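Local structure of adapter protein mecA 2 (Bacillus subtilis, 3JTN) at residues I3-L16 / V53-I67. The protein acts as an adaptor that recognises unfolded and aggregated proteins, and ComK, and delivers them to the ClpC protease, which this C-terminal domain contacts. Residues are numbered along the deposited sequence; the frame is centred on the assembly and turned at random.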
ATOM      1  N   ILE A   3       3.085   8.283  -2.344  1.00 57.35           N
ATOM      2  CA  ILE A   3       2.967   7.568  -1.083  1.00 47.64           C
ATOM      3  C   ILE A   3       3.446   6.133  -1.207  1.00 45.30           C
ATOM      4  O   ILE A   3       2.954   5.385  -2.046  1.00 43.32           O
ATOM      5  CB  ILE A   3       1.519   7.505  -0.617  1.00 42.29           C
ATOM      6  CG1 ILE A   3       0.799   8.807  -0.911  1.00 42.22           C
ATOM      7  CG2 ILE A   3       1.442   7.148   0.864  1.00 39.84           C
ATOM      8  CD1 ILE A   3      -0.589   8.864  -0.315  1.00 42.02           C
ATOM      9  N   ILE A   4       4.386   5.747  -0.351  1.00 43.69           N
ATOM     10  CA  ILE A   4       4.858   4.376  -0.297  1.00 37.41           C
ATOM     11  C   ILE A   4       5.155   4.054   1.152  1.00 37.30           C
ATOM     12  O   ILE A   4       5.942   4.747   1.801  1.00 37.57           O
ATOM     13  CB  ILE A   4       6.161   4.182  -1.091  1.00 37.71           C
ATOM     14  CG1 ILE A   4       6.034   4.765  -2.496  1.00 41.12           C
ATOM     15  CG2 ILE A   4       6.528   2.716  -1.167  1.00 33.30           C
ATOM     16  CD1 ILE A   4       7.274   4.571  -3.364  1.00 43.36           C
ATOM     17  N   TYR A   5       4.528   3.002   1.662  1.00 34.78           N
ATOM     18  CA  TYR A   5       4.828   2.553   3.006  1.00 35.18           C
ATOM     19  C   TYR A   5       5.439   1.172   2.953  1.00 34.35           C
ATOM     20  O   TYR A   5       5.084   0.374   2.096  1.00 35.10           O
ATOM     21  CB  TYR A   5       3.571   2.575   3.883  1.00 33.39           C
ATOM     22  CG  TYR A   5       3.479   3.840   4.698  1.00 36.83           C
ATOM     23  CD1 TYR A   5       3.321   3.795   6.076  1.00 35.00           C
ATOM     24  CD2 TYR A   5       3.593   5.084   4.090  1.00 42.24           C
ATOM     25  CE1 TYR A   5       3.255   4.951   6.822  1.00 39.21           C
ATOM     26  CE2 TYR A   5       3.529   6.252   4.830  1.00 43.76           C
ATOM     27  CZ  TYR A   5       3.368   6.178   6.197  1.00 46.35           C
ATOM     28  OH  TYR A   5       3.297   7.331   6.948  1.00 53.74           O
ATOM     29  N   GLN A   6       6.393   0.906   3.836  1.00 33.47           N
ATOM     30  CA  GLN A   6       6.887  -0.445   3.984  1.00 34.89           C
ATOM     31  C   GLN A   6       6.077  -1.095   5.088  1.00 41.27           C
ATOM     32  O   GLN A   6       5.495  -0.413   5.933  1.00 44.15           O
ATOM     33  CB  GLN A   6       8.384  -0.468   4.296  1.00 36.73           C
ATOM     34  CG  GLN A   6       8.799   0.178   5.592  1.00 41.85           C
ATOM     35  CD  GLN A   6      10.312   0.224   5.733  1.00 47.73           C
ATOM     36  OE1 GLN A   6      10.866   1.152   6.323  1.00 51.44           O
ATOM     37  NE2 GLN A   6      10.990  -0.766   5.166  1.00 47.82           N
ATOM     38  N   PHE A   7       6.028  -2.415   5.075  1.00 44.30           N
ATOM     39  CA  PHE A   7       5.189  -3.129   6.018  1.00 44.84           C
ATOM     40  C   PHE A   7       5.948  -4.260   6.683  1.00 50.01           C
ATOM     41  O   PHE A   7       6.803  -4.894   6.066  1.00 52.92           O
ATOM     42  CB  PHE A   7       3.909  -3.610   5.329  1.00 38.85           C
ATOM     43  CG  PHE A   7       3.009  -2.485   4.923  1.00 38.71           C
ATOM     44  CD1 PHE A   7       2.036  -2.010   5.794  1.00 37.17           C
ATOM     45  CD2 PHE A   7       3.167  -1.861   3.695  1.00 37.08           C
ATOM     46  CE1 PHE A   7       1.228  -0.954   5.433  1.00 37.00           C
ATOM     47  CE2 PHE A   7       2.359  -0.805   3.330  1.00 36.34           C
ATOM     48  CZ  PHE A   7       1.391  -0.348   4.191  1.00 37.24           C
ATOM     49  N   HIS A   8       5.671  -4.472   7.962  1.00 51.90           N
ATOM     50  CA  HIS A   8       6.360  -5.509   8.699  1.00 54.39           C
ATOM     51  C   HIS A   8       6.075  -6.849   8.030  1.00 49.22           C
ATOM     52  O   HIS A   8       6.994  -7.584   7.670  1.00 50.89           O
ATOM     53  CB  HIS A   8       5.917  -5.510  10.159  1.00 59.37           C
ATOM     54  CG  HIS A   8       6.394  -6.702  10.920  1.00 64.96           C
ATOM     55  ND1 HIS A   8       7.731  -6.983  11.094  1.00 67.46           N
ATOM     56  CD2 HIS A   8       5.713  -7.694  11.540  1.00 68.18           C
ATOM     57  CE1 HIS A   8       7.855  -8.097  11.794  1.00 70.41           C
ATOM     58  NE2 HIS A   8       6.646  -8.547  12.078  1.00 71.57           N
ATOM     59  N   SER A   9       4.794  -7.150   7.843  1.00 45.11           N
ATOM     60  CA  SER A   9       4.393  -8.357   7.133  1.00 48.14           C
ATOM     61  C   SER A   9       3.264  -8.067   6.159  1.00 50.46           C
ATOM     62  O   SER A   9       2.604  -7.035   6.258  1.00 51.39           O
ATOM     63  CB  SER A   9       3.960  -9.446   8.118  1.00 46.16           C
ATOM     64  OG  SER A   9       2.942  -8.971   8.973  1.00 42.54           O
ATOM     65  N   PHE A  10       3.042  -8.982   5.218  1.00 49.38           N
ATOM     66  CA  PHE A  10       1.963  -8.821   4.254  1.00 44.97           C
ATOM     67  C   PHE A  10       0.603  -8.749   4.953  1.00 41.40           C
ATOM     68  O   PHE A  10      -0.354  -8.194   4.417  1.00 37.50           O
ATOM     69  CB  PHE A  10       1.965  -9.953   3.222  1.00 45.88           C
ATOM     70  CG  PHE A  10       0.932  -9.775   2.145  1.00 46.56           C
ATOM     71  CD1 PHE A  10       1.203  -9.003   1.030  1.00 45.46           C
ATOM     72  CD2 PHE A  10      -0.324 -10.340   2.271  1.00 48.43           C
ATOM     73  CE1 PHE A  10       0.249  -8.818   0.054  1.00 43.11           C
ATOM     74  CE2 PHE A  10      -1.285 -10.156   1.293  1.00 46.92           C
ATOM     75  CZ  PHE A  10      -0.997  -9.394   0.187  1.00 43.89           C
ATOM     76  N   GLU A  11       0.517  -9.308   6.154  1.00 38.61           N
ATOM     77  CA  GLU A  11      -0.724  -9.245   6.914  1.00 41.57           C
ATOM     78  C   GLU A  11      -1.098  -7.812   7.295  1.00 37.66           C
ATOM     79  O   GLU A  11      -2.278  -7.477   7.372  1.00 37.20           O
ATOM     80  CB  GLU A  11      -0.660 -10.140   8.157  1.00 45.22           C
ATOM     81  CG  GLU A  11      -0.962 -11.598   7.865  1.00 52.37           C
ATOM     82  CD  GLU A  11      -0.901 -12.464   9.108  1.00 59.13           C
ATOM     83  OE1 GLU A  11      -0.240 -12.058  10.090  1.00 62.82           O
ATOM     84  OE2 GLU A  11      -1.512 -13.552   9.103  1.00 63.12           O
ATOM     85  N   ASP A  12      -0.102  -6.967   7.542  1.00 36.59           N
ATOM     86  CA  ASP A  12      -0.389  -5.574   7.867  1.00 34.82           C
ATOM     87  C   ASP A  12      -1.010  -4.901   6.651  1.00 29.46           C
ATOM     88  O   ASP A  12      -1.782  -3.953   6.778  1.00 28.07           O
ATOM     89  CB  ASP A  12       0.879  -4.842   8.318  1.00 40.58           C
ATOM     90  CG  ASP A  12       1.377  -5.313   9.685  1.00 46.99           C
ATOM     91  OD1 ASP A  12       0.558  -5.358  10.635  1.00 53.98           O
ATOM     92  OD2 ASP A  12       2.583  -5.629   9.815  1.00 44.35           O
ATOM     93  N   ILE A  13      -0.686  -5.411   5.465  1.00 28.78           N
ATOM     94  CA  ILE A  13      -1.289  -4.894   4.240  1.00 27.54           C
ATOM     95  C   ILE A  13      -2.686  -5.454   4.097  1.00 30.40           C
ATOM     96  O   ILE A  13      -3.575  -4.769   3.621  1.00 29.55           O
ATOM     97  CB  ILE A  13      -0.448  -5.207   2.981  1.00 26.62           C
ATOM     98  CG1 ILE A  13       0.948  -4.577   3.094  1.00 25.53           C
ATOM     99  CG2 ILE A  13      -1.132  -4.664   1.718  1.00 28.24           C
ATOM    100  CD1 ILE A  13       1.772  -4.679   1.795  1.00 23.47           C
ATOM    101  N   ILE A  14      -2.904  -6.692   4.536  1.00 34.67           N
ATOM    102  CA  ILE A  14      -4.248  -7.256   4.436  1.00 32.11           C
ATOM    103  C   ILE A  14      -5.176  -6.488   5.357  1.00 33.00           C
ATOM    104  O   ILE A  14      -6.274  -6.087   4.974  1.00 34.70           O
ATOM    105  CB  ILE A  14      -4.275  -8.754   4.756  1.00 32.39           C
ATOM    106  CG1 ILE A  14      -3.757  -9.548   3.556  1.00 34.91           C
ATOM    107  CG2 ILE A  14      -5.692  -9.200   5.086  1.00 30.28           C
ATOM    108  CD1 ILE A  14      -3.333 -10.949   3.893  1.00 38.88           C
ATOM    109  N   GLN A  15      -4.703  -6.262   6.571  1.00 30.68           N
ATOM    110  CA  GLN A  15      -5.442  -5.524   7.572  1.00 25.05           C
ATOM    111  C   GLN A  15      -5.673  -4.076   7.126  1.00 29.48           C
ATOM    112  O   GLN A  15      -6.791  -3.569   7.127  1.00 29.83           O
ATOM    113  CB  GLN A  15      -4.637  -5.563   8.864  1.00 30.71           C
ATOM    114  CG  GLN A  15      -4.733  -6.906   9.586  1.00 39.49           C
ATOM    115  CD  GLN A  15      -3.741  -7.043  10.730  1.00 46.13           C
ATOM    116  OE1 GLN A  15      -2.665  -6.440  10.716  1.00 46.08           O
ATOM    117  NE2 GLN A  15      -4.093  -7.856  11.721  1.00 52.81           N
ATOM    118  N   LEU A  16      -4.597  -3.405   6.748  1.00 29.71           N
ATOM    119  CA  LEU A  16      -4.704  -2.090   6.142  1.00 27.65           C
ATOM    120  C   LEU A  16      -5.802  -2.045   5.093  1.00 27.66           C
ATOM    121  O   LEU A  16      -6.592  -1.105   5.040  1.00 31.85           O
ATOM    122  CB  LEU A  16      -3.372  -1.729   5.494  1.00 26.40           C
ATOM    123  CG  LEU A  16      -3.392  -0.566   4.515  1.00 27.51           C
ATOM    124  CD1 LEU A  16      -3.709   0.723   5.237  1.00 27.08           C
ATOM    125  CD2 LEU A  16      -2.044  -0.476   3.845  1.00 24.54           C
ATOM    126  N   VAL A  53      -2.139   8.805   4.660  1.00 36.87           N
ATOM    127  CA  VAL A  53      -0.875   8.497   5.324  1.00 39.64           C
ATOM    128  C   VAL A  53      -1.100   8.170   6.789  1.00 39.42           C
ATOM    129  O   VAL A  53      -0.583   7.178   7.293  1.00 39.78           O
ATOM    130  CB  VAL A  53       0.139   9.656   5.211  1.00 41.80           C
ATOM    131  CG1 VAL A  53       1.128   9.625   6.368  1.00 39.25           C
ATOM    132  CG2 VAL A  53       0.864   9.582   3.882  1.00 44.76           C
ATOM    133  N   ALA A  54      -1.866   9.015   7.473  1.00 40.07           N
ATOM    134  CA  ALA A  54      -2.189   8.777   8.870  1.00 38.25           C
ATOM    135  C   ALA A  54      -2.654   7.341   9.058  1.00 42.59           C
ATOM    136  O   ALA A  54      -2.197   6.658   9.974  1.00 48.20           O
ATOM    137  CB  ALA A  54      -3.251   9.757   9.352  1.00 37.72           C
ATOM    138  N   VAL A  55      -3.551   6.870   8.194  1.00 40.97           N
ATOM    139  CA  VAL A  55      -4.025   5.497   8.335  1.00 40.22           C
ATOM    140  C   VAL A  55      -2.945   4.520   7.907  1.00 41.33           C
ATOM    141  O   VAL A  55      -2.829   3.439   8.482  1.00 39.22           O
ATOM    142  CB  VAL A  55      -5.348   5.197   7.578  1.00 43.59           C
ATOM    143  CG1 VAL A  55      -6.175   6.467   7.390  1.00 45.30           C
ATOM    144  CG2 VAL A  55      -5.075   4.534   6.258  1.00 42.86           C
ATOM    145  N   LEU A  56      -2.147   4.898   6.908  1.00 42.03           N
ATOM    146  CA  LEU A  56      -1.056   4.041   6.455  1.00 40.41           C
ATOM    147  C   LEU A  56      -0.094   3.751   7.596  1.00 39.43           C
ATOM    148  O   LEU A  56       0.375   2.620   7.741  1.00 36.30           O
ATOM    149  CB  LEU A  56      -0.282   4.686   5.312  1.00 39.92           C
ATOM    150  CG  LEU A  56      -0.852   4.517   3.912  1.00 40.05           C
ATOM    151  CD1 LEU A  56       0.185   4.975   2.906  1.00 36.40           C
ATOM    152  CD2 LEU A  56      -1.240   3.072   3.670  1.00 37.94           C
ATOM    153  N   ALA A  57       0.187   4.785   8.392  1.00 41.13           N
ATOM    154  CA  ALA A  57       1.128   4.710   9.514  1.00 42.44           C
ATOM    155  C   ALA A  57       0.677   3.758  10.612  1.00 44.93           C
ATOM    156  O   ALA A  57       1.503   3.252  11.383  1.00 47.15           O
ATOM    157  CB  ALA A  57       1.371   6.095  10.097  1.00 39.94           C
ATOM    158  N   GLU A  58      -0.630   3.531  10.697  1.00 44.04           N
ATOM    159  CA  GLU A  58      -1.171   2.585  11.664  1.00 42.89           C
ATOM    160  C   GLU A  58      -0.726   1.180  11.305  1.00 39.38           C
ATOM    161  O   GLU A  58      -0.614   0.318  12.165  1.00 41.71           O
ATOM    162  CB  GLU A  58      -2.701   2.637  11.681  1.00 47.98           C
ATOM    163  CG  GLU A  58      -3.303   3.905  12.287  1.00 57.10           C
ATOM    164  CD  GLU A  58      -4.793   4.044  11.983  1.00 63.96           C
ATOM    165  OE1 GLU A  58      -5.306   3.277  11.131  1.00 65.47           O
ATOM    166  OE2 GLU A  58      -5.451   4.921  12.587  1.00 66.26           O
ATOM    167  N   TYR A  59      -0.475   0.941  10.023  1.00 37.67           N
ATOM    168  CA  TYR A  59      -0.195  -0.416   9.564  1.00 33.77           C
ATOM    169  C   TYR A  59       1.237  -0.633   9.090  1.00 33.86           C
ATOM    170  O   TYR A  59       1.757  -1.744   9.137  1.00 31.97           O
ATOM    171  CB  TYR A  59      -1.180  -0.800   8.469  1.00 35.02           C
ATOM    172  CG  TYR A  59      -2.597  -0.920   8.968  1.00 38.30           C
ATOM    173  CD1 TYR A  59      -3.044  -2.097   9.551  1.00 43.26           C
ATOM    174  CD2 TYR A  59      -3.483   0.141   8.862  1.00 39.06           C
ATOM    175  CE1 TYR A  59      -4.348  -2.219  10.019  1.00 46.92           C
ATOM    176  CE2 TYR A  59      -4.791   0.030   9.317  1.00 43.74           C
ATOM    177  CZ  TYR A  59      -5.216  -1.156   9.896  1.00 46.99           C
ATOM    178  OH  TYR A  59      -6.509  -1.287  10.350  1.00 49.65           O
ATOM    179  N   GLY A  60       1.876   0.434   8.632  1.00 34.76           N
ATOM    180  CA  GLY A  60       3.217   0.317   8.114  1.00 33.24           C
ATOM    181  C   GLY A  60       4.040   1.525   8.494  1.00 35.74           C
ATOM    182  O   GLY A  60       3.585   2.402   9.230  1.00 37.45           O
ATOM    183  N   ASN A  61       5.260   1.564   7.985  1.00 31.73           N
ATOM    184  CA  ASN A  61       6.160   2.650   8.275  1.00 36.39           C
ATOM    185  C   ASN A  61       6.602   3.309   6.977  1.00 33.64           C
ATOM    186  O   ASN A  61       6.628   2.665   5.937  1.00 33.51           O
ATOM    187  CB  ASN A  61       7.359   2.139   9.071  1.00 43.60           C
ATOM    188  CG  ASN A  61       6.996   1.796  10.504  1.00 49.42           C
ATOM    189  OD1 ASN A  61       7.098   2.637  11.401  1.00 55.04           O
ATOM    190  ND2 ASN A  61       6.546   0.566  10.724  1.00 49.51           N
ATOM    191  N   PRO A  62       6.928   4.602   7.035  1.00 32.91           N
ATOM    192  CA  PRO A  62       7.349   5.270   5.809  1.00 35.10           C
ATOM    193  C   PRO A  62       8.586   4.543   5.289  1.00 37.86           C
ATOM    194  O   PRO A  62       9.219   3.754   6.005  1.00 36.40           O
ATOM    195  CB  PRO A  62       7.723   6.680   6.276  1.00 38.79           C
ATOM    196  CG  PRO A  62       7.192   6.806   7.676  1.00 39.29           C
ATOM    197  CD  PRO A  62       7.163   5.419   8.232  1.00 33.07           C
ATOM    198  N   THR A  63       8.917   4.792   4.039  1.00 36.59           N
ATOM    199  CA  THR A  63      10.113   4.217   3.462  1.00 35.12           C
ATOM    200  C   THR A  63      10.746   5.330   2.658  1.00 37.10           C
ATOM    201  O   THR A  63      10.039   6.206   2.160  1.00 35.50           O
ATOM    202  CB  THR A  63       9.764   3.005   2.574  1.00 32.42           C
ATOM    203  OG1 THR A  63      10.936   2.532   1.900  1.00 35.29           O
ATOM    204  CG2 THR A  63       8.706   3.386   1.552  1.00 32.31           C
ATOM    205  N   THR A  64      12.072   5.326   2.551  1.00 41.33           N
ATOM    206  CA  THR A  64      12.757   6.319   1.729  1.00 46.51           C
ATOM    207  C   THR A  64      12.865   5.817   0.295  1.00 50.77           C
ATOM    208  O   THR A  64      13.332   6.530  -0.591  1.00 55.31           O
ATOM    209  CB  THR A  64      14.162   6.654   2.265  1.00 47.70           C
ATOM    210  OG1 THR A  64      15.002   5.498   2.162  1.00 43.05           O
ATOM    211  CG2 THR A  64      14.090   7.122   3.723  1.00 47.26           C
ATOM    212  N   LEU A  65      12.422   4.585   0.071  1.00 50.86           N
ATOM    213  CA  LEU A  65      12.495   3.998  -1.258  1.00 53.30           C
ATOM    214  C   LEU A  65      11.852   4.910  -2.289  1.00 51.45           C
ATOM    215  O   LEU A  65      11.042   5.760  -1.951  1.00 48.72           O
ATOM    216  CB  LEU A  65      11.830   2.625  -1.286  1.00 54.39           C
ATOM    217  CG  LEU A  65      12.784   1.440  -1.155  1.00 58.73           C
ATOM    218  CD1 LEU A  65      13.601   1.542   0.121  1.00 59.90           C
ATOM    219  CD2 LEU A  65      11.997   0.157  -1.189  1.00 59.12           C
ATOM    220  N   THR A  66      12.243   4.749  -3.546  1.00 51.36           N
ATOM    221  CA  THR A  66      11.538   5.394  -4.635  1.00 46.00           C
ATOM    222  C   THR A  66      10.634   4.353  -5.277  1.00 40.53           C
ATOM    223  O   THR A  66      10.839   3.144  -5.092  1.00 37.64           O
ATOM    224  CB  THR A  66      12.517   5.969  -5.661  1.00 51.37           C
ATOM    225  OG1 THR A  66      13.265   4.905  -6.268  1.00 52.40           O
ATOM    226  CG2 THR A  66      13.476   6.914  -4.972  1.00 54.63           C
ATOM    227  N   ILE A  67       9.615   4.803  -6.004  1.00 42.31           N
ATOM    228  CA  ILE A  67       8.777   3.871  -6.758  1.00 42.03           C
ATOM    229  C   ILE A  67       9.620   3.312  -7.892  1.00 39.97           C
ATOM    230  O   ILE A  67       9.372   2.208  -8.376  1.00 39.60           O
ATOM    231  CB  ILE A  67       7.525   4.549  -7.347  1.00 45.78           C
ATOM    232  CG1 ILE A  67       6.559   3.503  -7.912  1.00 47.60           C
ATOM    233  CG2 ILE A  67       7.914   5.548  -8.433  1.00 46.99           C
ATOM    234  CD1 ILE A  67       5.703   2.822  -6.862  1.00 47.76           C
TER
HETATM  235  O   HOH W   1       7.310   6.966   2.961  1.00 39.87           O
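The phenol ring of Y5 is sandwiched between helix 53-59 and the strand that follows it. L56 CB sits over the centre of one ring face, 3.7 Å from the centroid, while P62 CA makes a CH-pi contact with the opposite face; V53 CG1 lies 3.2 Å from Y5 OH at the far end. Replacing Y5 with an alanine is likely to leave L56 CB and P62 CA without the ring between them and V53 CG1 without its neighbour. L56 then divides its branches: CD1 presses unusually close to I3 CG2 (3.2 Å), and CD2 meets L16 CD2. A second aromatic contact ties in helix 10-16, where L16 CA stands over the middle of the Y59 ring, 5° off its normal, while Q15 CB reaches Y59 CE1 obliquely.

Toward solvent the pairing thins. Q6 and N61 exchange two backbone hydrogen bonds, Q6 N to N61 O (2.8 Å) and N61 N to Q6 O (2.9 Å), but two residues further along a water accepts from T63 N and donates to I4 O. Beyond it, I4, extended past CG1 (chi2 -178°), carries CD1 to I67 N at 3.5 Å.

Within the ClpC-interacting C-terminal domain, strand 61-62 edges the antiparallel sheet beside strand 3-7, whose other side bonds to strand 36-41. Helices 10-22 and 49-59 pack together over this sheet, L16 touching L39 and L56 covering I3 and Y5.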